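Local coordinates for alanine racemase (PDB 4QHR), which belongs to the alanine racemase family, dimeric proteins that join a TIM-barrel domain to a C-terminal domain rich in beta strands, at residues Q3-D9 against V233-E239; M213-A217 against L230-M234; V252-F258 against V296-V300; D275-R279 against E321-N325; A280-N285 against V332-G337. All coordinates share one frame; numbering follows the deposited sequence.

Contacts 1, 2 and 4 are buried and contacts 3 and 5 only partly so; contacts 3, 4 and 5 all reach the second subunit. Contacts 1 and 2 share Val233 and Met234, so the chain passes directly from a loop crossing into a regular antiparallel ladder. Contact 4 rests on contact 1, because Leu322 and Trp323 pair with Phe236 of the ladder. Contacts 3, 4 and 5 meet through Val296, Tyr277 and Asn285. The chemistry follows location: repeated backbone bonds in contact 1, one backbone bond with apolar packing in contact 2, a four-bonded water in contact 3, aromatic packing in contact 4, and helix-end bonds plus a salt bridge in contact 5.

Contact 1 (Q3-D9 against V233-E239); sequences QATVYID and VMTFTAE
The ring of Tyr7 has Thr235 O and Thr237 OG1 at its edge, in plane, and Thr5 CG2 of its own strand on one face, offset toward the rim; the ring of Phe236 takes Thr5 O at its edge. These groups belong to a two-strand antiparallel ladder, 4-8 against 234-239, in the mixed sheet of the C-terminal domain. The axes run 4.7 Å apart at 161°, so the strands are nearly but not exactly antiparallel.

Thr5 with Thr237 and Tyr7 with Thr235 are the hydrogen-bonded pairs. Tyr7 N to Thr235 O, at 2.9 Å, is almost straight (176°). Beyond the ladder, Asp9 N still reaches Val233 O at 3.0 Å, just where the Asp9 side chain caps helix 10-23.

One face of the sheet carries Val6, Ile8, Met234 and Phe236. Val6 divides its branches: CG1, anti to the backbone N (chi1 168°), lies 4.0 Å from Met234 CG, while CG2 touches Phe236 CD1 at 3.8 Å. Farther along, Ile8 CG2 meets Val233 CG1 at 3.7 Å. On the other edge of 4-8 the backbone pairs with strand 352-355, so the N-terminal strand is enclosed between two strands of the C-terminal part of the chain.

The opposite face carries Tyr7, Thr5 and Thr237. The two threonines lie side by side, and a water joins their hydroxyls, 2.9 Å from Thr5 OG1 and 2.8 Å from Thr237 OG1.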
# COMPACT_ATOMS: atom_id res chain seq x y z
N GLN A 3 9.20 -4.11 -15.12
CA GLN A 3 8.46 -5.32 -14.76
C GLN A 3 8.20 -5.39 -13.25
O GLN A 3 9.11 -5.54 -12.46
CB GLN A 3 9.23 -6.54 -15.22
CG GLN A 3 9.44 -6.52 -16.72
CD GLN A 3 8.13 -6.54 -17.51
OE1 GLN A 3 7.19 -7.22 -17.16
NE2 GLN A 3 8.08 -5.77 -18.55
N ALA A 4 6.94 -5.23 -12.91
CA ALA A 4 6.39 -5.41 -11.56
C ALA A 4 4.98 -5.88 -11.81
O ALA A 4 4.17 -5.17 -12.40
CB ALA A 4 6.38 -4.07 -10.81
N THR A 5 4.69 -7.10 -11.38
CA THR A 5 3.47 -7.82 -11.75
C THR A 5 2.80 -8.59 -10.58
O THR A 5 3.44 -9.18 -9.75
CB THR A 5 3.83 -8.81 -12.85
OG1 THR A 5 4.60 -8.14 -13.84
CG2 THR A 5 2.59 -9.38 -13.53
N VAL A 6 1.48 -8.55 -10.57
CA VAL A 6 0.63 -9.21 -9.58
C VAL A 6 -0.22 -10.20 -10.38
O VAL A 6 -1.04 -9.77 -11.21
CB VAL A 6 -0.26 -8.23 -8.86
CG1 VAL A 6 -1.35 -8.94 -8.05
CG2 VAL A 6 0.56 -7.28 -7.94
N TYR A 7 0.01 -11.48 -10.15
CA TYR A 7 -0.67 -12.60 -10.82
C TYR A 7 -1.67 -13.18 -9.86
O TYR A 7 -1.34 -13.36 -8.70
CB TYR A 7 0.31 -13.75 -11.15
CG TYR A 7 1.40 -13.41 -12.12
CD1 TYR A 7 2.62 -12.91 -11.67
CD2 TYR A 7 1.23 -13.59 -13.44
CE1 TYR A 7 3.64 -12.60 -12.54
CE2 TYR A 7 2.23 -13.26 -14.32
CZ TYR A 7 3.43 -12.77 -13.86
OH TYR A 7 4.44 -12.45 -14.71
N ILE A 8 -2.84 -13.51 -10.37
CA ILE A 8 -3.93 -14.07 -9.58
C ILE A 8 -4.37 -15.41 -10.19
O ILE A 8 -4.91 -15.43 -11.31
CB ILE A 8 -5.15 -13.10 -9.54
CG1 ILE A 8 -4.74 -11.70 -9.08
CG2 ILE A 8 -6.23 -13.66 -8.62
CD1 ILE A 8 -4.33 -11.65 -7.60
N ASP A 9 -4.17 -16.50 -9.46
CA ASP A 9 -4.48 -17.90 -9.89
C ASP A 9 -5.93 -18.27 -9.54
O ASP A 9 -6.26 -18.47 -8.38
CB ASP A 9 -3.44 -18.80 -9.25
CG ASP A 9 -3.66 -20.30 -9.47
OD1 ASP A 9 -4.54 -20.80 -10.19
OD2 ASP A 9 -2.82 -21.01 -8.84
N VAL A 233 -2.89 -17.75 -3.84
CA VAL A 233 -3.54 -17.25 -5.03
C VAL A 233 -2.66 -16.19 -5.74
O VAL A 233 -2.54 -16.17 -6.99
CB VAL A 233 -4.91 -16.69 -4.65
CG1 VAL A 233 -5.56 -15.91 -5.81
CG2 VAL A 233 -5.83 -17.78 -4.15
N MET A 234 -2.08 -15.28 -4.97
CA MET A 234 -1.29 -14.20 -5.51
C MET A 234 0.20 -14.54 -5.59
O MET A 234 0.79 -14.95 -4.58
CB MET A 234 -1.42 -12.93 -4.64
CG MET A 234 -0.70 -11.73 -5.21
SD MET A 234 -0.65 -10.19 -4.27
CE MET A 234 -2.40 -9.85 -4.00
N THR A 235 0.77 -14.31 -6.77
CA THR A 235 2.23 -14.20 -6.91
C THR A 235 2.61 -12.77 -7.27
O THR A 235 2.07 -12.17 -8.25
CB THR A 235 2.75 -15.19 -7.95
OG1 THR A 235 2.25 -16.48 -7.61
CG2 THR A 235 4.28 -15.24 -7.89
N PHE A 236 3.56 -12.20 -6.53
CA PHE A 236 3.98 -10.80 -6.72
C PHE A 236 5.43 -10.90 -7.23
O PHE A 236 6.31 -11.39 -6.51
CB PHE A 236 3.87 -10.07 -5.37
CG PHE A 236 4.18 -8.57 -5.39
CD1 PHE A 236 4.04 -7.75 -6.53
CD2 PHE A 236 4.55 -7.96 -4.21
CE1 PHE A 236 4.32 -6.38 -6.45
CE2 PHE A 236 4.84 -6.62 -4.13
CZ PHE A 236 4.73 -5.83 -5.25
N THR A 237 5.65 -10.46 -8.47
CA THR A 237 6.99 -10.50 -9.10
C THR A 237 7.56 -9.16 -9.58
O THR A 237 6.87 -8.18 -9.76
CB THR A 237 7.05 -11.51 -10.27
OG1 THR A 237 6.39 -10.98 -11.44
CG2 THR A 237 6.45 -12.86 -9.84
N ALA A 238 8.89 -9.16 -9.77
CA ALA A 238 9.60 -8.08 -10.42
C ALA A 238 10.86 -8.69 -11.12
O ALA A 238 10.97 -9.90 -11.22
CB ALA A 238 9.95 -6.96 -9.43
N GLU A 239 11.75 -7.88 -11.63
CA GLU A 239 12.92 -8.37 -12.34
C GLU A 239 14.18 -7.67 -11.89
O GLU A 239 14.18 -6.53 -11.35
CB GLU A 239 12.75 -8.20 -13.88
CG GLU A 239 11.88 -9.29 -14.51
CD GLU A 239 11.73 -9.10 -15.99
OE1 GLU A 239 12.50 -8.27 -16.58
OE2 GLU A 239 10.86 -9.76 -16.57
O HOH W 1 7.30 -8.77 -12.98

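Contact 2 (M213-A217 against L230-M234); sequences MLYGA and LKPVM
Gly216, with positive phi (65°) just after the end of a 3-10 segment (213-215), runs close against Pro232, and the backbone crossing is fixed by one hydrogen bond, Val233 N to Tyr215 O at 3.1 Å. That bond is bent, and its donor stands above the carbonyl plane, 46° out of it. A water also donates to Tyr215 O, at 2.7 Å, and accepts from Met234 N, so a single carbonyl oxygen links the 3-10 segment to two successive amides. Two CA-H...O contacts tighten the crossing in both directions: Gly216 CA to Lys231 O at 3.3 Å, and Pro232 CA to Gly216 O at 3.4 Å.

Leu230 supplies most of the apolar contact. Its two methyls close on Met213, with CD1 3.8 Å from Met213 CB and CD2 3.6 Å from Met213 O. In Val233, CG1 is anti to the backbone N (chi1 170°), which leaves CG2 beside that N and facing the Tyr215 carbonyl, 3.4 Å from Tyr215 O. The Tyr215 ring leads away from the crossing, with Leu214 CB over the centre of one face, and its OH is hydrogen-bonded to Met32 O.

Helix 10-23 covers one side, where Asn16 bonds to both segments through Leu214 O and Lys231 N. Phe198 of helix 194-199 packs on Met213 and Leu230, and the crossing leads straight into strand 234-246.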
# COMPACT_ATOMS: atom_id res chain seq x y z
N MET A 213 -8.53 -17.45 4.06
CA MET A 213 -8.21 -18.78 3.50
C MET A 213 -8.54 -18.91 1.99
O MET A 213 -7.88 -19.68 1.28
CB MET A 213 -8.89 -19.93 4.27
CG MET A 213 -10.39 -19.93 4.23
SD MET A 213 -11.14 -21.14 5.34
CE MET A 213 -10.73 -22.70 4.58
N LEU A 214 -9.52 -18.14 1.52
CA LEU A 214 -9.84 -18.15 0.08
C LEU A 214 -8.65 -17.78 -0.80
O LEU A 214 -8.50 -18.33 -1.92
CB LEU A 214 -11.01 -17.22 -0.21
CG LEU A 214 -12.36 -17.44 0.46
CD1 LEU A 214 -13.35 -16.41 -0.04
CD2 LEU A 214 -12.92 -18.82 0.13
N TYR A 215 -7.81 -16.88 -0.25
CA TYR A 215 -6.67 -16.27 -0.92
C TYR A 215 -5.37 -17.08 -0.74
O TYR A 215 -4.33 -16.76 -1.29
CB TYR A 215 -6.54 -14.79 -0.47
CG TYR A 215 -7.86 -14.06 -0.69
CD1 TYR A 215 -8.30 -13.79 -1.93
CD2 TYR A 215 -8.68 -13.70 0.40
CE1 TYR A 215 -9.53 -13.16 -2.15
CE2 TYR A 215 -9.88 -13.10 0.24
CZ TYR A 215 -10.33 -12.84 -1.04
OH TYR A 215 -11.53 -12.21 -1.19
N GLY A 216 -5.47 -18.21 -0.04
CA GLY A 216 -4.32 -19.05 0.15
C GLY A 216 -3.26 -18.38 0.96
O GLY A 216 -2.09 -18.48 0.67
N ALA A 217 -3.68 -17.73 2.01
CA ALA A 217 -2.81 -17.25 3.03
C ALA A 217 -3.39 -17.78 4.35
O ALA A 217 -4.57 -18.18 4.43
CB ALA A 217 -2.72 -15.72 3.00
N LEU A 230 -3.95 -25.20 1.71
CA LEU A 230 -4.45 -24.08 0.90
C LEU A 230 -3.45 -23.70 -0.19
O LEU A 230 -2.22 -23.85 0.01
CB LEU A 230 -4.74 -22.87 1.78
CG LEU A 230 -5.76 -23.05 2.89
CD1 LEU A 230 -5.64 -21.92 3.94
CD2 LEU A 230 -7.16 -23.03 2.32
N LYS A 231 -3.94 -23.19 -1.32
CA LYS A 231 -3.09 -22.80 -2.43
C LYS A 231 -2.94 -21.27 -2.54
O LYS A 231 -3.93 -20.58 -2.78
CB LYS A 231 -3.68 -23.34 -3.71
CG LYS A 231 -3.44 -24.83 -3.80
CD LYS A 231 -4.01 -25.42 -5.04
CE LYS A 231 -3.75 -26.93 -4.95
NZ LYS A 231 -4.27 -27.42 -6.23
N PRO A 232 -1.69 -20.75 -2.40
CA PRO A 232 -1.52 -19.29 -2.58
C PRO A 232 -2.13 -18.83 -3.89
O PRO A 232 -1.88 -19.43 -4.96
CB PRO A 232 0.01 -19.12 -2.57
CG PRO A 232 0.50 -20.25 -1.73
CD PRO A 232 -0.45 -21.40 -1.95
N VAL A 233 -2.89 -17.75 -3.84
CA VAL A 233 -3.54 -17.25 -5.03
C VAL A 233 -2.66 -16.19 -5.74
O VAL A 233 -2.54 -16.17 -6.99
CB VAL A 233 -4.91 -16.69 -4.65
CG1 VAL A 233 -5.56 -15.91 -5.81
CG2 VAL A 233 -5.83 -17.78 -4.15
N MET A 234 -2.08 -15.28 -4.97
CA MET A 234 -1.29 -14.20 -5.51
C MET A 234 0.20 -14.54 -5.59
O MET A 234 0.79 -14.95 -4.58
CB MET A 234 -1.42 -12.93 -4.64
CG MET A 234 -0.70 -11.73 -5.21
SD MET A 234 -0.65 -10.19 -4.27
CE MET A 234 -2.40 -9.85 -4.00
O HOH W 2 -2.63 -14.74 -2.04

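Contact 3 (V252-F258 against V296-V300); sequences VGYGSTF and VVGRV
A water held by four hydrogen bonds sits between Val252-Phe258 and Arg299. It donates to Val252 O at 2.6 Å and to Tyr254 O at 2.5 Å, and accepts from Thr257 N at 3.0 Å and Arg299 N at 2.9 Å. Two donated and two accepted bonds grip it, and it carries the polar link here, since no direct hydrogen bond joins the segments.

Arg299 lies across the loop. Its chain is extended from CG to NE, with CG 3.2 Å from Tyr254 O, and the guanidinium lays one face on Gly255 CA, 3.4 Å above the plane and offset toward the rim. Thr257 crosses this arm at about a right angle, its CG2 3.6 Å from Arg299 NE. At the other end Val297 CB stands over the centre of the Phe258 ring, 4.0 Å from the centroid and 10° off the normal, a CH-pi contact. Phe258 CG is anti to its backbone N (chi1 176°), which carries the ring over Val297.

The loop joins the short strands 251-252 and 258-259. Val297 lies on strand 292-297, beside strands 264-269 and 305-308, while Ser256 bonds to Asn162 of the second subunit.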
# COMPACT_ATOMS: atom_id res chain seq x y z
N VAL A 252 25.39 -0.95 1.40
CA VAL A 252 24.34 -1.00 0.38
C VAL A 252 23.11 -0.23 0.84
O VAL A 252 22.64 -0.41 1.98
CB VAL A 252 23.95 -2.45 -0.00
CG1 VAL A 252 22.81 -2.44 -1.04
CG2 VAL A 252 25.16 -3.20 -0.57
N GLY A 253 22.62 0.63 -0.07
CA GLY A 253 21.32 1.32 0.08
C GLY A 253 21.31 2.63 0.84
O GLY A 253 22.33 3.07 1.42
N TYR A 254 20.13 3.25 0.84
CA TYR A 254 19.81 4.36 1.71
C TYR A 254 20.03 3.90 3.13
O TYR A 254 19.70 2.75 3.46
CB TYR A 254 18.33 4.83 1.57
CG TYR A 254 18.06 5.66 0.34
CD1 TYR A 254 18.74 6.85 0.13
CD2 TYR A 254 17.10 5.27 -0.62
CE1 TYR A 254 18.52 7.63 -0.99
CE2 TYR A 254 16.86 6.06 -1.76
CZ TYR A 254 17.57 7.24 -1.93
OH TYR A 254 17.40 8.06 -3.02
N GLY A 255 20.59 4.78 3.96
CA GLY A 255 20.93 4.42 5.34
C GLY A 255 22.25 3.65 5.54
O GLY A 255 22.74 3.54 6.69
N SER A 256 22.83 3.11 4.46
CA SER A 256 24.05 2.29 4.55
C SER A 256 23.95 1.27 5.70
O SER A 256 24.91 1.01 6.43
CB SER A 256 25.30 3.20 4.67
OG SER A 256 25.51 3.92 3.45
N THR A 257 22.76 0.67 5.83
CA THR A 257 22.47 -0.21 6.97
C THR A 257 23.08 -1.59 6.77
O THR A 257 23.08 -2.39 7.71
CB THR A 257 20.94 -0.37 7.21
OG1 THR A 257 20.33 -1.09 6.13
CG2 THR A 257 20.27 0.97 7.41
N PHE A 258 23.58 -1.88 5.56
CA PHE A 258 24.18 -3.16 5.28
C PHE A 258 25.63 -2.98 4.85
O PHE A 258 25.92 -2.24 3.92
CB PHE A 258 23.42 -3.90 4.19
CG PHE A 258 24.07 -5.20 3.79
CD1 PHE A 258 23.92 -6.34 4.60
CD2 PHE A 258 24.87 -5.28 2.63
CE1 PHE A 258 24.53 -7.54 4.26
CE2 PHE A 258 25.49 -6.48 2.28
CZ PHE A 258 25.33 -7.61 3.10
N VAL A 296 17.23 -10.03 1.12
CA VAL A 296 17.09 -8.62 0.79
C VAL A 296 18.13 -7.89 1.67
O VAL A 296 18.21 -8.13 2.87
CB VAL A 296 15.65 -8.13 1.10
CG1 VAL A 296 15.51 -6.66 0.83
CG2 VAL A 296 14.62 -8.95 0.35
N VAL A 297 18.93 -7.02 1.06
CA VAL A 297 20.03 -6.38 1.77
C VAL A 297 19.91 -4.89 1.75
O VAL A 297 19.53 -4.28 0.71
CB VAL A 297 21.42 -6.80 1.25
CG1 VAL A 297 21.57 -8.30 1.47
CG2 VAL A 297 21.66 -6.49 -0.22
N GLY A 298 20.21 -4.29 2.89
CA GLY A 298 20.11 -2.83 3.04
C GLY A 298 18.64 -2.38 2.96
O GLY A 298 17.74 -3.19 2.92
N ARG A 299 18.39 -1.08 2.90
CA ARG A 299 17.01 -0.61 2.91
C ARG A 299 16.25 -0.79 1.58
O ARG A 299 16.82 -0.75 0.44
CB ARG A 299 16.96 0.88 3.30
CG ARG A 299 17.28 1.10 4.79
CD ARG A 299 16.81 2.45 5.26
NE ARG A 299 17.25 2.73 6.63
CZ ARG A 299 17.65 3.92 7.09
NH1 ARG A 299 17.68 5.00 6.30
NH2 ARG A 299 18.02 4.05 8.37
N VAL A 300 14.93 -0.90 1.74
CA VAL A 300 14.00 -0.90 0.61
C VAL A 300 13.68 0.56 0.25
O VAL A 300 13.27 1.34 1.11
CB VAL A 300 12.70 -1.67 1.01
CG1 VAL A 300 11.56 -1.51 0.02
CG2 VAL A 300 13.04 -3.11 1.30
O HOH W 3 20.79 0.48 3.53

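Contact 4 (D275-R279 against E321-N325); sequences DGYPR and ELWGN
A classic beta bulge, in which Leu322 and Trp323 both face Phe236 of strand 234-246, presents two side chains to Tyr277 and Pro278. Backbone hydrogen bonds run from each of the two bulge residues to Phe236. The chain also turns a corner at Leu322.

Leu322 comes obliquely to the tyrosine ring: CD2 is 3.6 Å from Tyr277 CE1, and Leu322 CB is equally near that carbon. Trp323 meets the same ring one atom nearer the backbone, with CZ3 4.0 Å from Tyr277 CD1. The indole also receives Pro278 CD at its edge, near its plane, 4.0 Å from Trp323 CZ3. Trp323 holds CG between its backbone N and carbonyl carbon, and this chi1 of 58° together with a chi2 of 78° brings CZ3 to the proline.

No hydrogen bond joins the segments directly. A water lying at the edge of the Tyr277 ring, in plane, accepts from Tyr277 OH at 2.6 Å and donates to Leu322 O at 2.9 Å, so both buried oxygens have a polar partner.

Leu343 of helix 340-345 touches both Pro278 and Trp323, and Arg346 of the second subunit packs on Pro278. The arrangement is apolar packing of a loop against a classic beta bulge in the C-terminal domain.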
# COMPACT_ATOMS: atom_id res chain seq x y z
N ASP A 275 5.48 0.34 -4.93
CA ASP A 275 4.63 -0.71 -5.48
C ASP A 275 3.81 -1.43 -4.42
O ASP A 275 2.95 -2.23 -4.76
CB ASP A 275 5.48 -1.75 -6.16
CG ASP A 275 6.32 -1.15 -7.19
OD1 ASP A 275 5.74 -0.94 -8.28
OD2 ASP A 275 7.52 -0.86 -6.88
N GLY A 276 4.08 -1.14 -3.17
CA GLY A 276 3.46 -1.83 -2.05
C GLY A 276 4.30 -2.96 -1.47
O GLY A 276 3.84 -3.66 -0.61
N TYR A 277 5.56 -3.11 -1.91
CA TYR A 277 6.46 -4.01 -1.21
C TYR A 277 6.91 -3.34 0.11
O TYR A 277 7.34 -2.20 0.06
CB TYR A 277 7.66 -4.31 -2.10
CG TYR A 277 8.54 -5.42 -1.56
CD1 TYR A 277 8.14 -6.75 -1.61
CD2 TYR A 277 9.75 -5.15 -1.01
CE1 TYR A 277 8.94 -7.78 -1.13
CE2 TYR A 277 10.59 -6.17 -0.55
CZ TYR A 277 10.17 -7.48 -0.60
OH TYR A 277 11.01 -8.48 -0.13
N PRO A 278 6.79 -4.03 1.27
CA PRO A 278 6.95 -3.33 2.54
C PRO A 278 8.40 -2.93 2.78
O PRO A 278 9.29 -3.64 2.34
CB PRO A 278 6.52 -4.34 3.59
CG PRO A 278 5.87 -5.46 2.88
CD PRO A 278 6.36 -5.44 1.46
N ARG A 279 8.59 -1.81 3.48
CA ARG A 279 9.89 -1.21 3.66
C ARG A 279 10.61 -1.72 4.88
O ARG A 279 11.82 -2.01 4.80
CB ARG A 279 9.76 0.32 3.82
CG ARG A 279 11.03 1.08 4.06
CD ARG A 279 10.84 2.60 4.17
NE ARG A 279 12.06 3.22 4.70
CZ ARG A 279 12.37 3.31 6.00
NH1 ARG A 279 11.52 2.88 6.96
NH2 ARG A 279 13.50 3.88 6.38
N GLU A 321 10.60 -13.43 -7.32
CA GLU A 321 9.33 -13.57 -6.63
C GLU A 321 9.39 -12.93 -5.26
O GLU A 321 10.20 -13.32 -4.40
CB GLU A 321 8.96 -15.06 -6.50
CG GLU A 321 7.68 -15.29 -5.69
CD GLU A 321 7.35 -16.79 -5.60
OE1 GLU A 321 7.59 -17.48 -6.62
OE2 GLU A 321 6.92 -17.26 -4.53
N LEU A 322 8.51 -11.95 -5.02
CA LEU A 322 8.46 -11.28 -3.73
C LEU A 322 7.57 -12.05 -2.78
O LEU A 322 7.90 -12.22 -1.62
CB LEU A 322 8.01 -9.86 -3.92
CG LEU A 322 8.95 -9.23 -4.93
CD1 LEU A 322 8.22 -8.18 -5.67
CD2 LEU A 322 10.26 -8.80 -4.27
N TRP A 323 6.46 -12.57 -3.28
CA TRP A 323 5.79 -13.63 -2.59
C TRP A 323 4.92 -14.36 -3.56
O TRP A 323 4.62 -13.84 -4.66
CB TRP A 323 4.99 -13.10 -1.40
CG TRP A 323 3.93 -12.05 -1.66
CD1 TRP A 323 2.67 -12.26 -2.17
CD2 TRP A 323 3.99 -10.69 -1.28
NE1 TRP A 323 1.97 -11.07 -2.16
CE2 TRP A 323 2.77 -10.10 -1.63
CE3 TRP A 323 4.98 -9.89 -0.70
CZ2 TRP A 323 2.50 -8.75 -1.41
CZ3 TRP A 323 4.71 -8.55 -0.49
CH2 TRP A 323 3.46 -8.00 -0.83
N GLY A 324 4.55 -15.58 -3.19
CA GLY A 324 3.74 -16.46 -4.04
C GLY A 324 3.86 -17.90 -3.55
O GLY A 324 3.74 -18.17 -2.38
N ASN A 325 4.08 -18.85 -4.45
CA ASN A 325 4.18 -20.25 -4.01
C ASN A 325 5.55 -20.65 -3.40
O ASN A 325 5.64 -21.69 -2.71
CB ASN A 325 3.90 -21.18 -5.16
CG ASN A 325 2.46 -21.20 -5.55
OD1 ASN A 325 2.06 -20.65 -6.61
ND2 ASN A 325 1.66 -21.82 -4.73
O HOH W 4 10.13 -10.89 -0.27

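Contact 5 (A280-N285 against V332-G337); sequences AYVKQN and VAEANG
The C-terminal end of helix 329-335 closes in a Schellman motif at Gly337, and the loop Ala280-Asn285 passes across this end to bind the carbonyl of Ala335 in the final turn. Ala335 O accepts Val282 N at 2.7 Å, nearly straight (166°), and also a weak bond from Lys283 N at 3.5 Å. Two successive loop amides thus converge on one oxygen.

Asn336 adds a side-chain bond, ND2 to Ala280 O at 2.7 Å. The acceptor lies in the amide plane of Asn336, but the donor stands 39° out of the carbonyl plane of Ala280. A water accepting from both Ala280 N and Asn336 ND2 closes the same corner.

Tyr281 runs beside the helix end, with CD2 3.9 Å from Ala335 CB and CE2 3.9 Å from Asn336 CB; its OH bonds to Pro278 O. On the solvent side Lys283, bent at chi3 (-35°), brings NZ to Glu334 OE2 at 3.1 Å, a salt bridge whose hydrogen bond is weak. Asn285 OD1 packs on Val332 CA at 3.8 Å and is hydrogen-bonded to Arg327.

Asn336 N to Val332 O is an ordinary helical bond, whereas Gly337, at positive phi, returns its N to Glu334 O, as in a Schellman helix ending.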
# COMPACT_ATOMS: atom_id res chain seq x y z
N ALA A 280 9.92 -1.76 6.01
CA ALA A 280 10.63 -1.83 7.28
C ALA A 280 10.56 -3.25 7.89
O ALA A 280 9.50 -3.73 8.23
CB ALA A 280 10.09 -0.77 8.24
N TYR A 281 11.70 -3.90 8.01
CA TYR A 281 11.74 -5.28 8.45
C TYR A 281 12.29 -5.40 9.84
O TYR A 281 13.09 -4.59 10.26
CB TYR A 281 12.53 -6.09 7.44
CG TYR A 281 11.75 -6.18 6.19
CD1 TYR A 281 11.81 -5.17 5.25
CD2 TYR A 281 10.91 -7.26 5.95
CE1 TYR A 281 11.07 -5.23 4.06
CE2 TYR A 281 10.15 -7.33 4.75
CZ TYR A 281 10.24 -6.30 3.82
OH TYR A 281 9.50 -6.33 2.63
N VAL A 282 11.85 -6.41 10.57
CA VAL A 282 12.33 -6.63 11.94
C VAL A 282 13.22 -7.90 12.09
O VAL A 282 13.79 -8.16 13.16
CB VAL A 282 11.15 -6.68 12.94
CG1 VAL A 282 10.44 -5.36 13.00
CG2 VAL A 282 10.20 -7.77 12.57
N LYS A 283 13.27 -8.69 11.01
CA LYS A 283 14.12 -9.87 10.87
C LYS A 283 14.50 -9.85 9.41
O LYS A 283 13.87 -9.11 8.65
CB LYS A 283 13.33 -11.17 11.12
CG LYS A 283 12.22 -11.08 12.16
CD LYS A 283 11.66 -12.43 12.63
CE LYS A 283 11.59 -13.52 11.56
NZ LYS A 283 11.25 -14.84 12.19
N GLN A 284 15.43 -10.70 9.02
CA GLN A 284 15.89 -10.79 7.63
C GLN A 284 14.75 -11.32 6.69
O GLN A 284 14.06 -12.30 7.00
CB GLN A 284 17.11 -11.72 7.57
CG GLN A 284 17.81 -11.80 6.22
CD GLN A 284 19.19 -12.48 6.30
OE1 GLN A 284 19.41 -13.49 7.04
NE2 GLN A 284 20.13 -11.96 5.51
N ASN A 285 14.60 -10.69 5.54
CA ASN A 285 13.61 -11.10 4.57
C ASN A 285 14.33 -11.66 3.35
O ASN A 285 15.52 -11.36 3.12
CB ASN A 285 12.74 -9.88 4.19
CG ASN A 285 11.55 -10.28 3.36
OD1 ASN A 285 10.99 -11.35 3.58
ND2 ASN A 285 11.24 -9.49 2.32
N VAL A 332 6.94 -13.34 4.60
CA VAL A 332 7.29 -11.93 4.34
C VAL A 332 6.64 -11.04 5.39
O VAL A 332 7.30 -10.15 5.99
CB VAL A 332 6.87 -11.44 2.93
CG1 VAL A 332 7.30 -10.03 2.75
CG2 VAL A 332 7.48 -12.30 1.86
N ALA A 333 5.34 -11.25 5.64
CA ALA A 333 4.68 -10.51 6.72
C ALA A 333 5.39 -10.57 8.09
O ALA A 333 5.58 -9.56 8.76
CB ALA A 333 3.23 -10.95 6.87
N GLU A 334 5.73 -11.77 8.48
CA GLU A 334 6.37 -11.97 9.77
C GLU A 334 7.70 -11.22 9.84
O GLU A 334 7.96 -10.54 10.81
CB GLU A 334 6.57 -13.47 10.06
CG GLU A 334 7.25 -13.71 11.40
CD GLU A 334 7.95 -15.06 11.53
OE1 GLU A 334 8.28 -15.72 10.52
OE2 GLU A 334 8.23 -15.45 12.68
N ALA A 335 8.50 -11.25 8.76
CA ALA A 335 9.72 -10.44 8.72
C ALA A 335 9.48 -8.95 8.77
O ALA A 335 10.32 -8.19 9.22
CB ALA A 335 10.56 -10.80 7.51
N ASN A 336 8.30 -8.54 8.30
CA ASN A 336 7.87 -7.13 8.28
C ASN A 336 7.16 -6.72 9.55
O ASN A 336 6.75 -5.57 9.65
CB ASN A 336 6.94 -6.95 7.01
CG ASN A 336 6.40 -5.54 6.76
OD1 ASN A 336 5.24 -5.41 6.33
ND2 ASN A 336 7.19 -4.49 6.97
N GLY A 337 7.00 -7.64 10.51
CA GLY A 337 6.34 -7.35 11.81
C GLY A 337 4.82 -7.23 11.69
O GLY A 337 4.19 -6.61 12.52
O HOH W 5 6.79 -1.37 6.50